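Local coordinates for protein 2-Cys Peroxiredoxin (Plasmodium vivax SaI-1, PDB 2I81) that probably reduces hydrogen peroxide and organic hydroperoxides, as a thiol-dependent peroxidase of the malaria parasite, at residues Y22-A27 and G152-L157; V55-P61 and S141-L147. One frame throughout, in Å; residues are numbered along the deposited sequence.

Contact 1: residues Y22-A27 and G152-L157; sequences YVGKEA and GIVQHL
V154 sets CG2 between the phenol of Y22 and the methyl of A27, while CG1 touches the phenol alone of the two. With CG1 anti to the backbone N (chi1 179°), CG2 falls beside that N and is 3.6 Å from Y22 CD2, while CG1 approaches CD2 and CE2 of the same ring. The V154 CB from which both methyls branch sits at the ring edge, in plane. Farther out on the phenol, Y22 OH reaches L157 CD1 at 3.4 Å, the two side chains crossing at about a right angle; the hydroxyl itself is hydrogen-bonded to Y132 O, so a tyrosine here serves both the apolar cluster and a polar anchor. V23 CG2 packs 3.9 Å from L157 CB. Y22 and V23 belong to a type II beta turn that runs to K25, and G24, with positive phi, suits its third position. The turn docks on the start of strand 154-160 in the thioredoxin-like fold: G24 N donates to V154 O (2.7 Å), and V154 N returns a bond to K25 O (2.9 Å). Beyond the turn, A27 N points almost straight at G152 O, at 2.9 Å and 171°. The I153 methyl CG2 rests against the G24-K25 backbone, 3.5 Å from K25 O. Farther along the strand, H156 and L157 pair with an antiparallel strand of the second subunit.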
ATOM      1  N   TYR A  22      14.933   4.918  24.515  1.00 33.95           N
ATOM      2  CA  TYR A  22      16.386   4.930  24.365  1.00 29.24           C
ATOM      3  C   TYR A  22      17.123   4.814  25.703  1.00 27.20           C
ATOM      4  O   TYR A  22      18.355   4.797  25.729  1.00 25.46           O
ATOM      5  CB  TYR A  22      16.849   6.180  23.602  1.00 27.06           C
ATOM      6  CG  TYR A  22      16.359   7.487  24.184  1.00 27.51           C
ATOM      7  CD1 TYR A  22      15.339   8.206  23.562  1.00 28.99           C
ATOM      8  CD2 TYR A  22      16.913   8.008  25.354  1.00 23.42           C
ATOM      9  CE1 TYR A  22      14.883   9.408  24.091  1.00 29.16           C
ATOM     10  CE2 TYR A  22      16.465   9.205  25.892  1.00 28.89           C
ATOM     11  CZ  TYR A  22      15.450   9.900  25.256  1.00 29.82           C
ATOM     12  OH  TYR A  22      15.002  11.089  25.781  1.00 28.37           O
ATOM     13  N   VAL A  23      16.378   4.742  26.806  1.00 25.19           N
ATOM     14  CA  VAL A  23      16.989   4.572  28.128  1.00 26.18           C
ATOM     15  C   VAL A  23      17.553   3.157  28.245  1.00 27.37           C
ATOM     16  O   VAL A  23      16.845   2.174  28.013  1.00 29.33           O
ATOM     17  CB  VAL A  23      16.001   4.865  29.290  1.00 26.71           C
ATOM     18  CG1 VAL A  23      16.720   4.800  30.637  1.00 24.86           C
ATOM     19  CG2 VAL A  23      15.348   6.230  29.113  1.00 26.65           C
ATOM     20  N   GLY A  24      18.833   3.070  28.598  1.00 25.87           N
ATOM     21  CA  GLY A  24      19.554   1.802  28.600  1.00 25.70           C
ATOM     22  C   GLY A  24      20.020   1.442  27.202  1.00 27.61           C
ATOM     23  O   GLY A  24      20.511   0.337  26.967  1.00 27.83           O
ATOM     24  N   LYS A  25      19.860   2.381  26.274  1.00 26.43           N
ATOM     25  CA  LYS A  25      20.252   2.183  24.884  1.00 30.09           C
ATOM     26  C   LYS A  25      21.038   3.388  24.370  1.00 29.05           C
ATOM     27  O   LYS A  25      21.260   4.355  25.104  1.00 31.17           O
ATOM     28  CB  LYS A  25      19.021   1.904  24.014  1.00 27.66           C
ATOM     29  CG  LYS A  25      18.473   0.482  24.153  1.00 33.32           C
ATOM     30  CD  LYS A  25      17.096   0.320  23.511  1.00 37.26           C
ATOM     31  CE  LYS A  25      17.192   0.305  21.968  1.00 45.52           C
ATOM     32  NZ  LYS A  25      15.736  -0.014  21.397  1.00 44.48           N
ATOM     33  N   GLU A  26      21.461   3.314  23.111  1.00 29.69           N
ATOM     34  CA  GLU A  26      22.289   4.344  22.490  1.00 29.34           C
ATOM     35  C   GLU A  26      21.562   5.685  22.388  1.00 28.21           C
ATOM     36  O   GLU A  26      20.431   5.757  21.899  1.00 28.17           O
ATOM     37  CB  GLU A  26      22.750   3.872  21.108  1.00 29.27           C
ATOM     38  CG  GLU A  26      23.542   4.897  20.299  1.00 29.26           C
ATOM     39  CD  GLU A  26      23.825   4.436  18.878  1.00 31.44           C
ATOM     40  OE1 GLU A  26      24.484   5.191  18.133  1.00 37.22           O
ATOM     41  OE2 GLU A  26      23.394   3.326  18.500  1.00 35.86           O
ATOM     42  N   ALA A  27      22.227   6.736  22.869  1.00 26.39           N
ATOM     43  CA  ALA A  27      21.726   8.102  22.766  1.00 23.31           C
ATOM     44  C   ALA A  27      21.686   8.544  21.305  1.00 23.00           C
ATOM     45  O   ALA A  27      22.662   8.346  20.574  1.00 23.60           O
ATOM     46  CB  ALA A  27      22.600   9.046  23.579  1.00 22.60           C
ATOM     47  N   GLY A 152      28.249   6.342  25.240  1.00 28.16           N
ATOM     48  CA  GLY A 152      27.142   6.932  24.493  1.00 28.44           C
ATOM     49  C   GLY A 152      25.801   6.275  24.769  1.00 29.18           C
ATOM     50  O   GLY A 152      24.930   6.246  23.898  1.00 30.19           O
ATOM     51  N   ILE A 153      25.637   5.753  25.983  1.00 27.72           N
ATOM     52  CA  ILE A 153      24.403   5.073  26.392  1.00 27.17           C
ATOM     53  C   ILE A 153      23.647   5.909  27.430  1.00 27.03           C
ATOM     54  O   ILE A 153      24.238   6.365  28.413  1.00 26.22           O
ATOM     55  CB  ILE A 153      24.694   3.651  26.956  1.00 28.18           C
ATOM     56  CG1 ILE A 153      25.377   2.778  25.892  1.00 28.56           C
ATOM     57  CG2 ILE A 153      23.407   2.981  27.457  1.00 27.20           C
ATOM     58  CD1 ILE A 153      26.102   1.558  26.448  1.00 28.18           C
ATOM     59  N   VAL A 154      22.349   6.109  27.202  1.00 25.95           N
ATOM     60  CA  VAL A 154      21.497   6.847  28.139  1.00 24.36           C
ATOM     61  C   VAL A 154      21.252   6.017  29.397  1.00 25.13           C
ATOM     62  O   VAL A 154      20.723   4.905  29.325  1.00 25.39           O
ATOM     63  CB  VAL A 154      20.139   7.255  27.505  1.00 24.70           C
ATOM     64  CG1 VAL A 154      19.262   7.988  28.518  1.00 21.17           C
ATOM     65  CG2 VAL A 154      20.361   8.127  26.285  1.00 22.84           C
ATOM     66  N   GLN A 155      21.644   6.565  30.542  1.00 24.57           N
ATOM     67  CA  GLN A 155      21.483   5.881  31.822  1.00 23.80           C
ATOM     68  C   GLN A 155      20.337   6.457  32.643  1.00 24.10           C
ATOM     69  O   GLN A 155      19.834   5.805  33.562  1.00 23.25           O
ATOM     70  CB  GLN A 155      22.781   5.947  32.632  1.00 23.08           C
ATOM     71  CG  GLN A 155      23.957   5.196  32.020  1.00 22.51           C
ATOM     72  CD  GLN A 155      23.722   3.698  31.920  1.00 22.81           C
ATOM     73  OE1 GLN A 155      23.099   3.090  32.793  1.00 29.79           O
ATOM     74  NE2 GLN A 155      24.231   3.094  30.854  1.00 25.67           N
ATOM     75  N   HIS A 156      19.925   7.676  32.304  1.00 23.05           N
ATOM     76  CA  HIS A 156      18.947   8.401  33.099  1.00 22.59           C
ATOM     77  C   HIS A 156      18.172   9.402  32.253  1.00 23.05           C
ATOM     78  O   HIS A 156      18.739  10.086  31.396  1.00 23.01           O
ATOM     79  CB  HIS A 156      19.653   9.105  34.262  1.00 21.41           C
ATOM     80  CG  HIS A 156      18.771  10.020  35.053  1.00 21.15           C
ATOM     81  ND1 HIS A 156      17.962   9.576  36.076  1.00 24.22           N
ATOM     82  CD2 HIS A 156      18.590  11.358  34.983  1.00 20.24           C
ATOM     83  CE1 HIS A 156      17.312  10.602  36.596  1.00 20.86           C
ATOM     84  NE2 HIS A 156      17.676  11.696  35.950  1.00 20.54           N
ATOM     85  N   LEU A 157      16.870   9.472  32.507  1.00 22.00           N
ATOM     86  CA  LEU A 157      15.988  10.419  31.845  1.00 23.23           C
ATOM     87  C   LEU A 157      15.026  11.018  32.864  1.00 23.66           C
ATOM     88  O   LEU A 157      14.423  10.295  33.658  1.00 24.25           O
ATOM     89  CB  LEU A 157      15.213   9.732  30.712  1.00 21.35           C
ATOM     90  CG  LEU A 157      14.173  10.534  29.917  1.00 24.87           C
ATOM     91  CD1 LEU A 157      14.814  11.661  29.115  1.00 24.45           C
ATOM     92  CD2 LEU A 157      13.381   9.611  29.003  1.00 25.34           C
TER

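Contact 2: residues V55-P61 and S141-L147; sequences VLLYFYP and SLRAFVL
Four backbone hydrogen bonds join L57 and F59 to V146 and A144. L57 N donates to V146 O at 2.9 Å, and V146 N answers to L57 O at 2.8 Å; F59 N lies in the carbonyl plane of A144 O. The return bond from A144 N to F59 O is long, 3.3 Å, with its donor above the carbonyl plane. Past the paired strands, a water donates to Y60 O and accepts from S141 N, bridging the backbones; P61 N, lacking a hydrogen, makes no bond to nearby S141 O. R143 lays one face of its guanidinium against P61, whose apolar carbons suit that flat surface, with P61 CD 3.6 Å from R143 NH1. The same group forms a salt bridge with E71 and a hydrogen bond to L162 O, which help fix its rotation. On the face of L56, Y58 and F145, covered by helices 67-77 and 168-184, the phenylalanine turns its edge to Y58 CB (CE2 at 3.5 Å), and L56 CD2 meets F145 CD2 at 3.6 Å. On the other face, the F59 ring, its CG beside the backbone N (chi1 -62°), leans along the neighbouring strand: CD1 lies 3.8 Å from A144 CB, small enough to accept the ring, V146 CG2 comes to the ring edge, and L57 CD2 lies over one face. This antiparallel pair lies in the central sheet of the thioredoxin-like fold and leads into the probable peroxidatic site: P61 begins the family's PxxxTxxC motif, which ends at C68, and R143, touching C68, is probably the site's conserved arginine.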
ATOM      1  N   VAL A  55      27.959  13.027  29.328  1.00 28.69           N
ATOM      2  CA  VAL A  55      27.215  14.184  28.849  1.00 28.33           C
ATOM      3  C   VAL A  55      25.909  14.331  29.619  1.00 28.14           C
ATOM      4  O   VAL A  55      25.106  13.396  29.682  1.00 30.30           O
ATOM      5  CB  VAL A  55      26.918  14.094  27.326  1.00 27.71           C
ATOM      6  CG1 VAL A  55      26.164  15.329  26.842  1.00 27.15           C
ATOM      7  CG2 VAL A  55      28.204  13.918  26.529  1.00 27.06           C
ATOM      8  N   LEU A  56      25.713  15.503  30.216  1.00 26.66           N
ATOM      9  CA  LEU A  56      24.420  15.859  30.776  1.00 24.48           C
ATOM     10  C   LEU A  56      23.758  16.868  29.844  1.00 23.08           C
ATOM     11  O   LEU A  56      24.029  18.072  29.910  1.00 23.72           O
ATOM     12  CB  LEU A  56      24.558  16.411  32.200  1.00 24.87           C
ATOM     13  CG  LEU A  56      23.318  16.360  33.105  1.00 30.83           C
ATOM     14  CD1 LEU A  56      23.727  16.309  34.568  1.00 40.18           C
ATOM     15  CD2 LEU A  56      22.369  17.528  32.856  1.00 32.91           C
ATOM     16  N   LEU A  57      22.909  16.357  28.959  1.00 21.05           N
ATOM     17  CA  LEU A  57      22.132  17.197  28.065  1.00 21.34           C
ATOM     18  C   LEU A  57      20.869  17.610  28.804  1.00 21.26           C
ATOM     19  O   LEU A  57      20.067  16.755  29.195  1.00 21.78           O
ATOM     20  CB  LEU A  57      21.773  16.428  26.789  1.00 22.61           C
ATOM     21  CG  LEU A  57      21.729  17.149  25.436  1.00 23.08           C
ATOM     22  CD1 LEU A  57      21.111  16.245  24.371  1.00 27.40           C
ATOM     23  CD2 LEU A  57      21.005  18.493  25.489  1.00 29.69           C
ATOM     24  N   TYR A  58      20.694  18.913  29.013  1.00 19.64           N
ATOM     25  CA  TYR A  58      19.466  19.408  29.626  1.00 19.14           C
ATOM     26  C   TYR A  58      18.698  20.353  28.710  1.00 19.76           C
ATOM     27  O   TYR A  58      19.269  21.278  28.130  1.00 20.08           O
ATOM     28  CB  TYR A  58      19.717  20.016  31.017  1.00 18.96           C
ATOM     29  CG  TYR A  58      20.297  21.414  31.055  1.00 18.03           C
ATOM     30  CD1 TYR A  58      21.675  21.616  31.109  1.00 19.68           C
ATOM     31  CD2 TYR A  58      19.466  22.536  31.077  1.00 23.29           C
ATOM     32  CE1 TYR A  58      22.211  22.900  31.159  1.00 21.87           C
ATOM     33  CE2 TYR A  58      19.992  23.823  31.122  1.00 20.82           C
ATOM     34  CZ  TYR A  58      21.365  23.998  31.166  1.00 23.47           C
ATOM     35  OH  TYR A  58      21.892  25.266  31.212  1.00 20.47           O
ATOM     36  N   PHE A  59      17.403  20.087  28.571  1.00 19.78           N
ATOM     37  CA  PHE A  59      16.528  20.896  27.736  1.00 19.40           C
ATOM     38  C   PHE A  59      15.734  21.869  28.599  1.00 20.00           C
ATOM     39  O   PHE A  59      15.375  21.555  29.736  1.00 18.16           O
ATOM     40  CB  PHE A  59      15.559  20.009  26.944  1.00 18.64           C
ATOM     41  CG  PHE A  59      16.229  19.063  25.984  1.00 17.41           C
ATOM     42  CD1 PHE A  59      16.608  17.786  26.393  1.00 14.84           C
ATOM     43  CD2 PHE A  59      16.455  19.436  24.661  1.00 14.11           C
ATOM     44  CE1 PHE A  59      17.220  16.902  25.506  1.00 11.73           C
ATOM     45  CE2 PHE A  59      17.064  18.557  23.765  1.00 18.43           C
ATOM     46  CZ  PHE A  59      17.448  17.288  24.189  1.00 11.65           C
ATOM     47  N   TYR A  60      15.471  23.050  28.053  1.00 21.03           N
ATOM     48  CA  TYR A  60      14.558  24.009  28.665  1.00 21.64           C
ATOM     49  C   TYR A  60      13.759  24.668  27.544  1.00 22.14           C
ATOM     50  O   TYR A  60      14.285  24.844  26.443  1.00 23.36           O
ATOM     51  CB  TYR A  60      15.318  25.041  29.510  1.00 21.19           C
ATOM     52  CG  TYR A  60      16.317  25.880  28.747  1.00 20.26           C
ATOM     53  CD1 TYR A  60      17.608  25.412  28.499  1.00 16.39           C
ATOM     54  CD2 TYR A  60      15.977  27.151  28.286  1.00 18.34           C
ATOM     55  CE1 TYR A  60      18.530  26.183  27.801  1.00 17.19           C
ATOM     56  CE2 TYR A  60      16.890  27.929  27.592  1.00 16.50           C
ATOM     57  CZ  TYR A  60      18.164  27.440  27.351  1.00 20.35           C
ATOM     58  OH  TYR A  60      19.071  28.210  26.660  1.00 25.08           O
ATOM     59  N   PRO A  61      12.544  25.074  27.786  1.00 21.81           N
ATOM     60  CA  PRO A  61      11.737  25.625  26.720  1.00 20.09           C
ATOM     61  C   PRO A  61      12.261  26.859  25.998  1.00 20.52           C
ATOM     62  O   PRO A  61      12.323  26.854  24.818  1.00 19.30           O
ATOM     63  CB  PRO A  61      10.416  25.872  27.403  1.00 19.29           C
ATOM     64  CG  PRO A  61      10.668  25.813  28.747  1.00 20.16           C
ATOM     65  CD  PRO A  61      11.750  24.919  28.990  1.00 21.54           C
ATOM     66  N   SER A 141      10.938  22.521  23.782  1.00 22.25           N
ATOM     67  CA  SER A 141      11.299  21.287  24.472  1.00 24.19           C
ATOM     68  C   SER A 141      10.899  21.337  25.945  1.00 24.21           C
ATOM     69  O   SER A 141      10.949  22.397  26.570  1.00 24.52           O
ATOM     70  CB  SER A 141      12.798  21.005  24.336  1.00 25.47           C
ATOM     71  OG  SER A 141      13.571  21.979  25.013  1.00 31.53           O
ATOM     72  N   LEU A 142      10.500  20.190  26.491  1.00 24.84           N
ATOM     73  CA  LEU A 142      10.177  20.074  27.915  1.00 25.75           C
ATOM     74  C   LEU A 142      11.453  20.125  28.754  1.00 24.58           C
ATOM     75  O   LEU A 142      12.555  19.967  28.222  1.00 26.80           O
ATOM     76  CB  LEU A 142       9.417  18.771  28.190  1.00 26.29           C
ATOM     77  CG  LEU A 142       7.971  18.646  27.700  1.00 30.31           C
ATOM     78  CD1 LEU A 142       7.593  17.185  27.521  1.00 27.29           C
ATOM     79  CD2 LEU A 142       6.998  19.334  28.651  1.00 27.22           C
ATOM     80  N   ARG A 143      11.309  20.347  30.058  1.00 24.16           N
ATOM     81  CA  ARG A 143      12.463  20.371  30.960  1.00 24.32           C
ATOM     82  C   ARG A 143      12.994  18.966  31.178  1.00 23.82           C
ATOM     83  O   ARG A 143      12.452  18.208  31.987  1.00 24.88           O
ATOM     84  CB  ARG A 143      12.101  21.007  32.298  1.00 25.15           C
ATOM     85  CG  ARG A 143      11.816  22.467  32.181  1.00 27.19           C
ATOM     86  CD  ARG A 143      11.386  23.072  33.492  1.00 27.56           C
ATOM     87  NE  ARG A 143      10.564  24.246  33.231  1.00 28.54           N
ATOM     88  CZ  ARG A 143      11.024  25.401  32.757  1.00 24.80           C
ATOM     89  NH1 ARG A 143      12.318  25.566  32.500  1.00 23.66           N
ATOM     90  NH2 ARG A 143      10.187  26.405  32.542  1.00 25.09           N
ATOM     91  N   ALA A 144      14.053  18.619  30.455  1.00 25.28           N
ATOM     92  CA  ALA A 144      14.545  17.247  30.468  1.00 24.42           C
ATOM     93  C   ALA A 144      16.016  17.109  30.832  1.00 23.72           C
ATOM     94  O   ALA A 144      16.853  17.891  30.385  1.00 23.73           O
ATOM     95  CB  ALA A 144      14.263  16.573  29.134  1.00 23.01           C
ATOM     96  N   PHE A 145      16.311  16.104  31.652  1.00 23.52           N
ATOM     97  CA  PHE A 145      17.681  15.675  31.894  1.00 24.40           C
ATOM     98  C   PHE A 145      17.948  14.394  31.128  1.00 25.79           C
ATOM     99  O   PHE A 145      17.176  13.438  31.212  1.00 27.13           O
ATOM    100  CB  PHE A 145      17.934  15.429  33.383  1.00 23.62           C
ATOM    101  CG  PHE A 145      18.261  16.669  34.166  1.00 26.75           C
ATOM    102  CD1 PHE A 145      17.940  16.748  35.516  1.00 24.63           C
ATOM    103  CD2 PHE A 145      18.881  17.758  33.561  1.00 28.73           C
ATOM    104  CE1 PHE A 145      18.242  17.887  36.257  1.00 24.78           C
ATOM    105  CE2 PHE A 145      19.184  18.904  34.292  1.00 25.49           C
ATOM    106  CZ  PHE A 145      18.865  18.967  35.642  1.00 22.65           C
ATOM    107  N   VAL A 146      19.038  14.385  30.369  1.00 24.58           N
ATOM    108  CA  VAL A 146      19.500  13.170  29.714  1.00 25.08           C
ATOM    109  C   VAL A 146      20.957  12.959  30.096  1.00 25.23           C
ATOM    110  O   VAL A 146      21.822  13.771  29.755  1.00 24.65           O
ATOM    111  CB  VAL A 146      19.355  13.234  28.172  1.00 24.96           C
ATOM    112  CG1 VAL A 146      19.856  11.943  27.533  1.00 26.15           C
ATOM    113  CG2 VAL A 146      17.907  13.494  27.767  1.00 25.19           C
ATOM    114  N   LEU A 147      21.219  11.877  30.822  1.00 25.28           N
ATOM    115  CA  LEU A 147      22.580  11.536  31.206  1.00 23.84           C
ATOM    116  C   LEU A 147      23.128  10.441  30.299  1.00 22.42           C
ATOM    117  O   LEU A 147      22.619   9.318  30.281  1.00 23.50           O
ATOM    118  CB  LEU A 147      22.650  11.124  32.679  1.00 23.82           C
ATOM    119  CG  LEU A 147      24.038  10.984  33.314  1.00 28.86           C
ATOM    120  CD1 LEU A 147      24.894  12.235  33.127  1.00 29.92           C
ATOM    121  CD2 LEU A 147      23.890  10.669  34.783  1.00 32.55           C
TER
HETATM  122  O   HOH W   1      13.301  24.362  23.920  1.00 18.30           O

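From the N terminus the chain first lays down residues 22-27, then runs through strand 54-59, helix 67-77 and strand 87-93 before reaching strand 140-148, where residues 141-147 return to 55-61 and contact 2 closes a loop of 79 residues. A short turn leads on to strand 154-160, and residues 152-157 meet 22-27, so that contact 1 closes the wider loop, with contact 2 lying wholly within it. Strands 140-148 and 154-160 are antiparallel neighbours in one sheet, and L157 packs on V146 between the two contacts. Contact 2 thus joins central strands, while contact 1 fastens the N-terminal loop to the strand that continues the sheet toward the second subunit.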